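Local atomic coordinates of toxin 2A (Paenibacillus larvae, PDB entry 5URP), a protein that acts as an ADP-ribosyltransferase toxin and virulence factor, probably transferring ADP-ribose from NAD+ to a target protein of the host. Residues L48-E51 against E52-Q55. Residues are numbered along the deposited sequence; the frame is centred on the assembly and turned at random.
Sequences LTEE and EKRQ
Thr49 and Glu52 exchange bonds in a capping box that opens helix 50-61. Thr49 OG1 accepts from Glu52 N at 3.0 Å, its chi1 of 68° placing the hydroxyl between its own N and C, facing the N-H of Glu52. In return the extended Glu52 side chain reaches back to the N-cap, where its OE1 takes Thr49 N at 2.9 Å, the donor arriving from above the carboxylate plane and the N-H pointing almost straight at the oxygen (169°). Both carboxylate oxygens of the buried Glu52 are also paired with lysines, OE2 with Lys90 of helix 79-92 and OE1 with Lys94, so the cap is tied to the neighbouring helix and the charge is probably well balanced.

Lys53 runs outstretched past Leu48, its CE 3.9 Å from Leu48 CB, and ends in a salt bridge from NZ to Glu50 OE2 at 2.8 Å, on the syn side of OE2 but well out of the carboxylate plane.

Glu51 bends its chain at chi2 (46°) and offers a single oxygen to two donors. Gln55 NE2 comes to Glu51 OE2 nearly along its C-O axis at 2.9 Å. Arg54 NE, in a salt bridge, meets the syn lone pair of Glu51 OE2 at 3.1 Å, with that oxygen close to the guanidinium plane.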
loop_
_atom_site.group_PDB
_atom_site.type_symbol
_atom_site.label_atom_id
_atom_site.label_comp_id
_atom_site.label_asym_id
_atom_site.label_seq_id
_atom_site.Cartn_x
_atom_site.Cartn_y
_atom_site.Cartn_z
ATOM N N LEU A 48 7.177 17.372 -10.887
ATOM C CA LEU A 48 6.683 16.327 -11.775
ATOM C C LEU A 48 6.541 16.828 -13.202
ATOM O O LEU A 48 6.137 17.973 -13.435
ATOM C CB LEU A 48 5.324 15.826 -11.296
ATOM C CG LEU A 48 5.281 14.958 -10.046
ATOM C CD1 LEU A 48 3.820 14.737 -9.645
ATOM C CD2 LEU A 48 5.975 13.632 -10.311
ATOM N N THR A 49 6.876 15.966 -14.158
ATOM C CA THR A 49 6.646 16.290 -15.562
ATOM C C THR A 49 5.218 15.891 -15.920
ATOM O O THR A 49 4.599 15.083 -15.247
ATOM C CB THR A 49 7.587 15.539 -16.493
ATOM O OG1 THR A 49 7.229 14.154 -16.437
ATOM C CG2 THR A 49 9.052 15.719 -16.104
ATOM N N GLU A 50 4.717 16.444 -17.026
ATOM C CA GLU A 50 3.355 16.096 -17.441
ATOM C C GLU A 50 3.218 14.598 -17.716
ATOM O O GLU A 50 2.197 13.989 -17.368
ATOM C CB GLU A 50 2.951 16.928 -18.662
ATOM C CG GLU A 50 2.809 18.415 -18.352
ATOM C CD GLU A 50 1.823 18.697 -17.226
ATOM O OE1 GLU A 50 0.643 18.293 -17.338
ATOM O OE2 GLU A 50 2.232 19.311 -16.216
ATOM N N GLU A 51 4.221 13.987 -18.348
ATOM C CA GLU A 51 4.152 12.548 -18.603
ATOM C C GLU A 51 4.209 11.727 -17.320
ATOM O O GLU A 51 3.517 10.699 -17.217
ATOM C CB GLU A 51 5.268 12.130 -19.570
ATOM C CG GLU A 51 5.094 10.720 -20.140
ATOM C CD GLU A 51 3.665 10.433 -20.642
ATOM O OE1 GLU A 51 3.185 11.149 -21.550
ATOM O OE2 GLU A 51 3.012 9.499 -20.115
ATOM N N GLU A 52 4.960 12.171 -16.305
ATOM C CA GLU A 52 4.930 11.478 -15.026
ATOM C C GLU A 52 3.540 11.534 -14.409
ATOM O O GLU A 52 3.013 10.511 -13.947
ATOM C CB GLU A 52 5.958 12.071 -14.055
ATOM C CG GLU A 52 7.393 11.653 -14.390
ATOM C CD GLU A 52 8.479 12.491 -13.686
ATOM O OE1 GLU A 52 8.178 13.545 -13.094
ATOM O OE2 GLU A 52 9.657 12.128 -13.793
ATOM N N LYS A 53 2.939 12.720 -14.369
ATOM C CA LYS A 53 1.579 12.849 -13.832
ATOM C C LYS A 53 0.618 11.915 -14.549
ATOM O O LYS A 53 -0.189 11.231 -13.907
ATOM C CB LYS A 53 1.089 14.292 -13.957
ATOM C CG LYS A 53 1.857 15.279 -13.081
ATOM C CD LYS A 53 1.393 16.694 -13.381
ATOM C CE LYS A 53 2.209 17.731 -12.659
ATOM N NZ LYS A 53 2.203 18.987 -13.448
ATOM N N ARG A 54 0.676 11.887 -15.876
ATOM C CA ARG A 54 -0.236 11.044 -16.650
ATOM C C ARG A 54 -0.071 9.569 -16.298
ATOM O O ARG A 54 -1.064 8.842 -16.163
ATOM C CB ARG A 54 -0.003 11.280 -18.133
ATOM C CG ARG A 54 -0.762 10.337 -19.026
ATOM C CD ARG A 54 -0.481 10.647 -20.486
ATOM N NE ARG A 54 0.119 9.493 -21.152
ATOM C CZ ARG A 54 -0.549 8.594 -21.872
ATOM N NH1 ARG A 54 0.105 7.573 -22.413
ATOM N NH2 ARG A 54 -1.856 8.710 -22.071
ATOM N N GLN A 55 1.172 9.099 -16.145
ATOM C CA GLN A 55 1.372 7.687 -15.822
ATOM C C GLN A 55 0.895 7.353 -14.426
ATOM O O GLN A 55 0.390 6.243 -14.204
ATOM C CB GLN A 55 2.843 7.283 -15.990
ATOM C CG GLN A 55 3.322 7.297 -17.410
ATOM C CD GLN A 55 2.552 6.347 -18.328
ATOM O OE1 GLN A 55 1.935 5.362 -17.884
ATOM N NE2 GLN A 55 2.559 6.659 -19.614
#